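Local coordinates for protein fatty Acyl-Adenylate Ligase (Escherichia coli, PDB 3PBK) that belongs to the AMP-binding enzymes of the ANL clan, which pair a large N-terminal portion with a small C-terminal domain, at residues Glu498-Gln503 / Val531-Asp536; Asp461-Arg466 / Ala490-Thr495; Arg15-Pro20 / Pro239-Leu244. One frame throughout, in Å; residues are numbered along the deposited sequence.

From the N terminus, contact 3 comes first: residues 15-20, a loop ahead of helix 22-29, meet residues 239-244 at the end of helix 229-241, closing a loop of 218 residues and tying the N-terminal loop to that helix. Contact 2 follows, docking hairpin strand 463-465 on 490-494 across 23 residues, and contact 1 pairs 498-503 with 531-536 across 27. The three loops run in series, so none crosses or encloses another. Contact 2, centred about 9 Å from contact 1, reaches through strand 490-494 the small sheet that holds both strands of contact 1. Contact 3 lies on the opposite side of the chain's centre, its centre about 49 Å from that of contact 1.

Contact 1. Residues Glu498-Gln503 / Val531-Asp536; sequences EKIILQ and VTAAID
Strands 500-503 and 533-536 run parallel, their axes approaching to 4.6 Å with 25° between them, and a backbone ladder holds them together. Ala534 sits between two residues of its partner strand: its N donates to Ile500 O (3.0 Å), nearly along the C=O axis, while its O receives Leu502 N (3.0 Å) from above the carbonyl plane. Asp536 N continues the ladder to Leu502 O at 2.8 Å, this time in the carbonyl plane.

The better packed side is the face carrying Ile500, Leu502, Ala533 and Ile535. Ile500 has CG1 anti to its carbonyl carbon, so that CD1 reaches along to Val531 CG2 and the two side chains cross at about a right angle; its CG2 branch rests on Ala533 CB at 3.9 Å. Leu502 and Ile535 lie alongside, pointing the same way, with CD2 of Leu502 against CD1 of Ile535 (4.2 Å).

Between the two strands the other face meets more loosely, and the solvent side lies at Thr532 and Ala534. Ala534 CB stays 4.4 Å from Ile501 CG1. Gln503, extended beyond CG, runs beside Asp536 and gives a weak bond from NE2 to Asp536 OD2 (3.3 Å), with the amide and carboxylate planes 23° apart.

Helix 511-529 connects the two strands in a beta-alpha-beta unit, its Ile525 touching Leu502 and Val531 and its Ile518 touching Ile535. Helix 553-564 lies on the opposite face, where Tyr560 touches Ile501 and Gln503, while strand 490-494 continues the sheet beyond strand 500-505.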
loop_
_atom_site.group_PDB
_atom_site.type_symbol
_atom_site.label_atom_id
_atom_site.label_comp_id
_atom_site.label_asym_id
_atom_site.label_seq_id
_atom_site.Cartn_x
_atom_site.Cartn_y
_atom_site.Cartn_z
ATOM N N GLU A 498 9.491 -22.814 -18.914
ATOM C CA GLU A 498 8.597 -22.123 -19.836
ATOM C C GLU A 498 7.168 -22.680 -19.899
ATOM O O GLU A 498 6.473 -22.480 -20.892
ATOM C CB GLU A 498 9.214 -22.049 -21.236
ATOM C CG GLU A 498 10.230 -20.920 -21.407
ATOM C CD GLU A 498 10.565 -20.646 -22.875
ATOM O OE1 GLU A 498 10.494 -19.463 -23.291
ATOM O OE2 GLU A 498 10.887 -21.613 -23.612
ATOM N N LYS A 499 6.730 -23.361 -18.840
ATOM C CA LYS A 499 5.346 -23.827 -18.737
ATOM C C LYS A 499 4.544 -22.832 -17.906
ATOM O O LYS A 499 4.966 -22.456 -16.816
ATOM C CB LYS A 499 5.274 -25.206 -18.075
ATOM C CG LYS A 499 6.339 -26.200 -18.545
ATOM C CD LYS A 499 6.109 -26.653 -19.983
ATOM C CE LYS A 499 6.872 -27.937 -20.288
ATOM N NZ LYS A 499 6.250 -28.717 -21.407
ATOM N N ILE A 500 3.391 -22.400 -18.414
ATOM C CA ILE A 500 2.580 -21.406 -17.707
ATOM C C ILE A 500 1.659 -22.032 -16.665
ATOM O O ILE A 500 0.802 -22.842 -16.993
ATOM C CB ILE A 500 1.737 -20.561 -18.691
ATOM C CG1 ILE A 500 2.627 -19.541 -19.404
ATOM C CG2 ILE A 500 0.601 -19.856 -17.966
ATOM C CD1 ILE A 500 1.867 -18.561 -20.241
ATOM N N ILE A 501 1.827 -21.659 -15.407
ATOM C CA ILE A 501 0.972 -22.220 -14.373
ATOM C C ILE A 501 -0.029 -21.179 -13.894
ATOM O O ILE A 501 0.317 -20.014 -13.720
ATOM C CB ILE A 501 1.790 -22.754 -13.167
ATOM C CG1 ILE A 501 2.607 -23.982 -13.564
ATOM C CG2 ILE A 501 0.887 -23.092 -11.997
ATOM C CD1 ILE A 501 4.077 -23.710 -13.684
ATOM N N LEU A 502 -1.273 -21.597 -13.703
ATOM C CA LEU A 502 -2.263 -20.764 -13.037
ATOM C C LEU A 502 -2.710 -21.436 -11.741
ATOM O O LEU A 502 -3.356 -22.483 -11.773
ATOM C CB LEU A 502 -3.477 -20.552 -13.934
ATOM C CG LEU A 502 -4.698 -19.853 -13.330
ATOM C CD1 LEU A 502 -4.381 -18.420 -12.972
ATOM C CD2 LEU A 502 -5.853 -19.895 -14.304
ATOM N N GLN A 503 -2.370 -20.840 -10.601
ATOM C CA GLN A 503 -2.796 -21.381 -9.322
ATOM C C GLN A 503 -4.074 -20.695 -8.863
ATOM O O GLN A 503 -4.218 -19.487 -8.988
ATOM C CB GLN A 503 -1.694 -21.229 -8.283
ATOM C CG GLN A 503 -0.350 -21.722 -8.759
ATOM C CD GLN A 503 0.629 -21.945 -7.622
ATOM O OE1 GLN A 503 0.963 -21.025 -6.872
ATOM N NE2 GLN A 503 1.101 -23.179 -7.493
ATOM N N VAL A 531 -2.123 -20.028 -25.575
ATOM C CA VAL A 531 -1.164 -20.572 -24.636
ATOM C C VAL A 531 -1.886 -21.604 -23.781
ATOM O O VAL A 531 -3.044 -21.407 -23.411
ATOM C CB VAL A 531 -0.575 -19.455 -23.754
ATOM C CG1 VAL A 531 -1.551 -19.059 -22.664
ATOM C CG2 VAL A 531 0.753 -19.884 -23.167
ATOM N N THR A 532 -1.226 -22.719 -23.491
ATOM C CA THR A 532 -1.852 -23.742 -22.655
ATOM C C THR A 532 -1.374 -23.625 -21.212
ATOM O O THR A 532 -0.177 -23.667 -20.934
ATOM C CB THR A 532 -1.607 -25.168 -23.185
ATOM O OG1 THR A 532 -0.244 -25.533 -22.963
ATOM C CG2 THR A 532 -1.939 -25.259 -24.678
ATOM N N ALA A 533 -2.324 -23.457 -20.297
ATOM C CA ALA A 533 -2.001 -23.229 -18.891
ATOM C C ALA A 533 -2.362 -24.422 -18.023
ATOM O O ALA A 533 -3.351 -25.119 -18.278
ATOM C CB ALA A 533 -2.695 -21.986 -18.377
ATOM N N ALA A 534 -1.550 -24.648 -16.994
ATOM C CA ALA A 534 -1.769 -25.745 -16.063
ATOM C C ALA A 534 -2.524 -25.234 -14.850
ATOM O O ALA A 534 -1.957 -24.528 -14.024
ATOM C CB ALA A 534 -0.447 -26.340 -15.649
ATOM N N ILE A 535 -3.804 -25.585 -14.762
ATOM C CA ILE A 535 -4.662 -25.163 -13.659
ATOM C C ILE A 535 -4.288 -25.888 -12.359
ATOM O O ILE A 535 -4.296 -27.112 -12.306
ATOM C CB ILE A 535 -6.153 -25.453 -13.979
ATOM C CG1 ILE A 535 -6.471 -25.155 -15.450
ATOM C CG2 ILE A 535 -7.077 -24.694 -13.034
ATOM C CD1 ILE A 535 -6.297 -23.720 -15.853
ATOM N N ASP A 536 -3.961 -25.132 -11.315
ATOM C CA ASP A 536 -3.612 -25.703 -10.017
ATOM C C ASP A 536 -4.641 -25.309 -8.985
ATOM O O ASP A 536 -4.609 -24.187 -8.494
ATOM C CB ASP A 536 -2.255 -25.172 -9.556
ATOM C CG ASP A 536 -1.223 -26.266 -9.363
ATOM O OD1 ASP A 536 -1.473 -27.403 -9.830
ATOM O OD2 ASP A 536 -0.167 -25.983 -8.734
#

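Contact 2. Residues Asp461-Arg466 / Ala490-Thr495; sequences DLIIIR and AIAFVT
No hydrogen bond links strand 463-465 to strand 490-494. Their axes approach only to 6.6 Å, at 31° to each other, and the strands are joined by the interlocking shapes of a few aliphatic side chains. Ile463 is the main bump. Its CG1 is anti to the carbonyl carbon (chi1 -76°), and with chi2 at 159° the chain runs on almost straight, so its tip comes nearer the other strand than the direction of its CB suggests.

Three parts of this one side chain meet three successive residues. CD1 reaches the small methyl of Ala492 at CB (4.2 Å). CG1 lies over the backbone at Phe493 CA, 4.0 Å away, and CG2 leans on Val494 CB at 4.1 Å. Ile463 thus fills the hollow between the Ala492 and Val494 side chains, with the Phe493 backbone as its floor; the end of the Phe493 ring leads away and touches Lys557 of helix 553-564.

Val494 supplies the answering bump. Its CB points toward strand 463-465, and its two methyls divide the work: CG1, placed between the backbone N and the carbonyl carbon, approaches Ile464 N at 4.0 Å and Ile463 CG2 at 4.1 Å, while CG2, anti to the backbone N, meets Ile465 CG2 at 4.2 Å. Ile463 and Val494 cross obliquely, and Ile500 and Pro472 also press on Ile463.

Strand 463-465 pairs antiparallel with 468-470, the Ile463 and Ile470 backbones being hydrogen-bonded. Sequence and topology are consistent with the hinge and hairpin that open the C-terminal domain of ANL enzymes, here docked by apolar packing, without a hydrogen bond between the two segments, beside the edge strand of that domain's small sheet.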
loop_
_atom_site.group_PDB
_atom_site.type_symbol
_atom_site.label_atom_id
_atom_site.label_comp_id
_atom_site.label_asym_id
_atom_site.label_seq_id
_atom_site.Cartn_x
_atom_site.Cartn_y
_atom_site.Cartn_z
ATOM N N ASP A 461 6.360 -9.472 -12.218
ATOM C CA ASP A 461 5.165 -10.290 -12.470
ATOM C C ASP A 461 4.950 -10.668 -13.932
ATOM O O ASP A 461 4.191 -11.595 -14.231
ATOM C CB ASP A 461 3.907 -9.585 -11.967
ATOM C CG ASP A 461 3.889 -9.437 -10.473
ATOM O OD1 ASP A 461 4.662 -10.166 -9.812
ATOM O OD2 ASP A 461 3.106 -8.596 -9.965
ATOM N N LEU A 462 5.602 -9.947 -14.838
ATOM C CA LEU A 462 5.346 -10.123 -16.260
ATOM C C LEU A 462 5.685 -11.532 -16.720
ATOM O O LEU A 462 6.737 -12.065 -16.381
ATOM C CB LEU A 462 6.119 -9.084 -17.079
ATOM C CG LEU A 462 5.934 -9.113 -18.601
ATOM C CD1 LEU A 462 4.478 -8.827 -18.976
ATOM C CD2 LEU A 462 6.894 -8.133 -19.287
ATOM N N ILE A 463 4.781 -12.133 -17.485
ATOM C CA ILE A 463 5.009 -13.459 -18.059
ATOM C C ILE A 463 5.772 -13.347 -19.370
ATOM O O ILE A 463 5.198 -12.982 -20.404
ATOM C CB ILE A 463 3.691 -14.209 -18.328
ATOM C CG1 ILE A 463 3.101 -14.730 -17.024
ATOM C CG2 ILE A 463 3.918 -15.352 -19.298
ATOM C CD1 ILE A 463 1.630 -15.022 -17.103
ATOM N N ILE A 464 7.063 -13.667 -19.328
ATOM C CA ILE A 464 7.897 -13.553 -20.519
ATOM C C ILE A 464 8.154 -14.908 -21.161
ATOM O O ILE A 464 8.842 -15.765 -20.616
ATOM C CB ILE A 464 9.204 -12.790 -20.228
ATOM C CG1 ILE A 464 8.886 -11.572 -19.356
ATOM C CG2 ILE A 464 9.881 -12.358 -21.541
ATOM C CD1 ILE A 464 9.988 -11.179 -18.427
ATOM N N ILE A 465 7.549 -15.100 -22.320
ATOM C CA ILE A 465 7.772 -16.307 -23.094
ATOM C C ILE A 465 8.433 -15.914 -24.416
ATOM O O ILE A 465 8.762 -14.738 -24.618
ATOM C CB ILE A 465 6.466 -17.134 -23.295
ATOM C CG1 ILE A 465 5.413 -16.346 -24.058
ATOM C CG2 ILE A 465 5.877 -17.577 -21.951
ATOM C CD1 ILE A 465 4.030 -16.963 -23.932
ATOM N N ARG A 466 8.652 -16.886 -25.296
ATOM C CA ARG A 466 9.363 -16.631 -26.548
ATOM C C ARG A 466 8.682 -15.553 -27.369
ATOM O O ARG A 466 7.562 -15.746 -27.854
ATOM C CB ARG A 466 9.484 -17.910 -27.383
ATOM C CG ARG A 466 10.529 -18.875 -26.870
ATOM C CD ARG A 466 10.445 -20.234 -27.545
ATOM N NE ARG A 466 11.039 -21.261 -26.693
ATOM C CZ ARG A 466 11.534 -22.414 -27.131
ATOM N NH1 ARG A 466 11.516 -22.693 -28.430
ATOM N NH2 ARG A 466 12.054 -23.284 -26.270
ATOM N N ALA A 490 -6.613 -16.038 -7.821
ATOM C CA ALA A 490 -5.871 -16.647 -8.920
ATOM C C ALA A 490 -4.542 -15.948 -9.184
ATOM O O ALA A 490 -4.488 -14.721 -9.269
ATOM C CB ALA A 490 -6.721 -16.677 -10.185
ATOM N N ILE A 491 -3.486 -16.753 -9.305
ATOM C CA ILE A 491 -2.133 -16.289 -9.590
ATOM C C ILE A 491 -1.588 -16.969 -10.839
ATOM O O ILE A 491 -1.650 -18.199 -10.965
ATOM C CB ILE A 491 -1.175 -16.678 -8.481
ATOM C CG1 ILE A 491 -1.676 -16.182 -7.139
ATOM C CG2 ILE A 491 0.211 -16.134 -8.764
ATOM C CD1 ILE A 491 -1.004 -16.894 -5.982
ATOM N N ALA A 492 -1.038 -16.173 -11.752
ATOM C CA ALA A 492 -0.427 -16.716 -12.952
ATOM C C ALA A 492 1.055 -16.353 -13.029
ATOM O O ALA A 492 1.467 -15.258 -12.660
ATOM C CB ALA A 492 -1.172 -16.248 -14.187
ATOM N N PHE A 493 1.859 -17.300 -13.491
ATOM C CA PHE A 493 3.273 -17.057 -13.720
ATOM C C PHE A 493 3.827 -18.122 -14.655
ATOM O O PHE A 493 3.166 -19.128 -14.934
ATOM C CB PHE A 493 4.043 -17.035 -12.403
ATOM C CG PHE A 493 3.939 -18.309 -11.622
ATOM C CD1 PHE A 493 2.921 -18.492 -10.703
ATOM C CD2 PHE A 493 4.861 -19.325 -11.803
ATOM C CE1 PHE A 493 2.827 -19.666 -9.979
ATOM C CE2 PHE A 493 4.768 -20.496 -11.090
ATOM C CZ PHE A 493 3.751 -20.667 -10.176
ATOM N N VAL A 494 5.034 -17.893 -15.154
ATOM C CA VAL A 494 5.661 -18.868 -16.030
ATOM C C VAL A 494 6.823 -19.558 -15.327
ATOM O O VAL A 494 7.682 -18.913 -14.729
ATOM C CB VAL A 494 6.116 -18.250 -17.371
ATOM C CG1 VAL A 494 6.998 -17.037 -17.142
ATOM C CG2 VAL A 494 6.825 -19.286 -18.212
ATOM N N THR A 495 6.819 -20.884 -15.384
ATOM C CA THR A 495 7.856 -21.690 -14.762
ATOM C C THR A 495 9.171 -21.518 -15.515
ATOM O O THR A 495 9.194 -21.004 -16.633
ATOM C CB THR A 495 7.435 -23.167 -14.710
ATOM O OG1 THR A 495 8.075 -23.797 -13.601
ATOM C CG2 THR A 495 7.790 -23.896 -15.994
#

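Contact 3. Residues Arg15-Pro20 / Pro239-Leu244; sequences RYADFP and PVATQL
Ala17 N donates to Ala241 O at 3.1 Å, a bond bent to 140° at the hydrogen and arriving from above the carbonyl plane. The same N also makes a weak bond to Arg15 O, closing the inverse gamma turn centred on Tyr16. Beside the bond to Ala241, Ala17 CB and Ala241 CB meet at 4.1 Å.

Phe19 shows how the flank is built. Its CB points toward residues 239-244, and CG lies anti to the carbonyl carbon, beside the backbone N (chi1 -38°). One edge then presents CE2 to Ala241 O, 3.9 Å away and in the ring plane. On the other edge CE1 faces the guanidinium of Arg15. At the tip, CZ is 4.1 Å from Arg15 CD. Asp18 CB lies over the centre of one ring face, and Tyr28 meets the ring at about 45°.

Arg15, bent at chi3, is steered by a weak salt bridge from NE to Asp18 OD2 (3.4 Å) and makes a cation-pi contact with Tyr28.

Tyr16 turns elsewhere, its OH bonded to Leu214 O. Through Ala17 the inverse gamma turn meets the end of helix 229-241, just before sheet strand 246-248, with the Thr242 side chain about 7 Å from bound 5'-O-[(S)-(dodecanoyloxy)(hydroxy)phosphoryl]adenosine.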
loop_
_atom_site.group_PDB
_atom_site.type_symbol
_atom_site.label_atom_id
_atom_site.label_comp_id
_atom_site.label_asym_id
_atom_site.label_seq_id
_atom_site.Cartn_x
_atom_site.Cartn_y
_atom_site.Cartn_z
ATOM N N ARG A 15 -2.744 24.773 6.448
ATOM C CA ARG A 15 -1.425 24.777 5.819
ATOM C C ARG A 15 -1.150 23.421 5.194
ATOM O O ARG A 15 -1.383 22.383 5.819
ATOM C CB ARG A 15 -0.332 25.122 6.820
ATOM C CG ARG A 15 -0.379 26.547 7.317
ATOM C CD ARG A 15 0.828 26.857 8.176
ATOM N NE ARG A 15 2.074 26.517 7.496
ATOM C CZ ARG A 15 3.277 26.728 8.017
ATOM N NH1 ARG A 15 3.366 27.276 9.221
ATOM N NH2 ARG A 15 4.382 26.401 7.348
ATOM N N TYR A 16 -0.648 23.438 3.960
ATOM C CA TYR A 16 -0.553 22.227 3.152
ATOM C C TYR A 16 0.798 21.541 3.242
ATOM O O TYR A 16 1.556 21.540 2.274
ATOM C CB TYR A 16 -0.853 22.536 1.685
ATOM C CG TYR A 16 -2.312 22.795 1.384
ATOM C CD1 TYR A 16 -3.000 23.816 2.026
ATOM C CD2 TYR A 16 -2.999 22.035 0.440
ATOM C CE1 TYR A 16 -4.334 24.070 1.751
ATOM C CE2 TYR A 16 -4.338 22.281 0.158
ATOM C CZ TYR A 16 -4.995 23.303 0.818
ATOM O OH TYR A 16 -6.319 23.566 0.564
ATOM N N ALA A 17 1.090 20.945 4.392
ATOM C CA ALA A 17 2.347 20.232 4.569
ATOM C C ALA A 17 3.576 21.166 4.424
ATOM O O ALA A 17 4.718 20.704 4.331
ATOM C CB ALA A 17 2.419 19.051 3.602
ATOM N N ASP A 18 3.304 22.474 4.397
ATOM C CA ASP A 18 4.280 23.568 4.467
ATOM C C ASP A 18 5.599 23.346 5.193
ATOM O O ASP A 18 6.560 24.060 4.939
ATOM C CB ASP A 18 3.633 24.725 5.206
ATOM C CG ASP A 18 2.944 25.671 4.295
ATOM O OD1 ASP A 18 3.650 26.469 3.644
ATOM O OD2 ASP A 18 1.692 25.627 4.236
ATOM N N PHE A 19 5.633 22.406 6.129
ATOM C CA PHE A 19 6.717 22.335 7.106
ATOM C C PHE A 19 7.957 21.559 6.685
ATOM O O PHE A 19 7.899 20.684 5.812
ATOM C CB PHE A 19 6.178 21.772 8.415
ATOM C CG PHE A 19 4.815 22.260 8.734
ATOM C CD1 PHE A 19 4.640 23.409 9.481
ATOM C CD2 PHE A 19 3.707 21.593 8.251
ATOM C CE1 PHE A 19 3.388 23.871 9.765
ATOM C CE2 PHE A 19 2.454 22.048 8.528
ATOM C CZ PHE A 19 2.291 23.195 9.287
ATOM N N PRO A 20 9.088 21.889 7.325
ATOM C CA PRO A 20 10.397 21.254 7.153
ATOM C C PRO A 20 10.434 19.849 7.741
ATOM O O PRO A 20 11.071 18.956 7.183
ATOM C CB PRO A 20 11.333 22.155 7.970
ATOM C CG PRO A 20 10.555 23.414 8.233
ATOM C CD PRO A 20 9.140 23.009 8.280
ATOM N N PRO A 239 -3.310 13.604 7.446
ATOM C CA PRO A 239 -4.229 14.382 8.289
ATOM C C PRO A 239 -3.482 15.218 9.353
ATOM O O PRO A 239 -4.014 16.208 9.857
ATOM C CB PRO A 239 -5.092 13.309 8.957
ATOM C CG PRO A 239 -4.942 12.116 8.110
ATOM C CD PRO A 239 -3.562 12.161 7.553
ATOM N N VAL A 240 -2.256 14.836 9.688
ATOM C CA VAL A 240 -1.497 15.594 10.665
ATOM C C VAL A 240 -0.863 16.839 10.052
ATOM O O VAL A 240 -0.826 17.903 10.680
ATOM C CB VAL A 240 -0.422 14.728 11.313
ATOM C CG1 VAL A 240 0.661 15.586 11.907
ATOM C CG2 VAL A 240 -1.048 13.835 12.376
ATOM N N ALA A 241 -0.380 16.713 8.821
ATOM C CA ALA A 241 0.328 17.808 8.153
ATOM C C ALA A 241 -0.642 18.794 7.516
ATOM O O ALA A 241 -0.249 19.781 6.898
ATOM C CB ALA A 241 1.272 17.250 7.112
ATOM N N THR A 242 -1.922 18.514 7.695
ATOM C CA THR A 242 -2.969 19.234 7.007
ATOM C C THR A 242 -3.991 19.704 8.040
ATOM O O THR A 242 -4.989 20.340 7.711
ATOM C CB THR A 242 -3.604 18.316 5.938
ATOM O OG1 THR A 242 -2.654 18.080 4.880
ATOM C CG2 THR A 242 -4.834 18.943 5.353
ATOM N N GLN A 243 -3.706 19.402 9.301
ATOM C CA GLN A 243 -4.578 19.754 10.409
ATOM C C GLN A 243 -6.014 19.348 10.153
ATOM O O GLN A 243 -6.937 20.046 10.572
ATOM C CB GLN A 243 -4.524 21.245 10.701
ATOM C CG GLN A 243 -3.160 21.834 10.551
ATOM C CD GLN A 243 -3.036 22.598 9.266
ATOM O OE1 GLN A 243 -2.021 22.522 8.573
ATOM N NE2 GLN A 243 -4.086 23.337 8.923
ATOM N N LEU A 244 -6.181 18.215 9.470
ATOM C CA LEU A 244 -7.484 17.630 9.131
ATOM C C LEU A 244 -7.805 16.409 9.988
ATOM O O LEU A 244 -6.938 15.590 10.257
ATOM C CB LEU A 244 -7.501 17.196 7.664
ATOM C CG LEU A 244 -7.588 18.270 6.583
ATOM C CD1 LEU A 244 -7.991 17.648 5.263
ATOM C CD2 LEU A 244 -8.571 19.351 6.978
#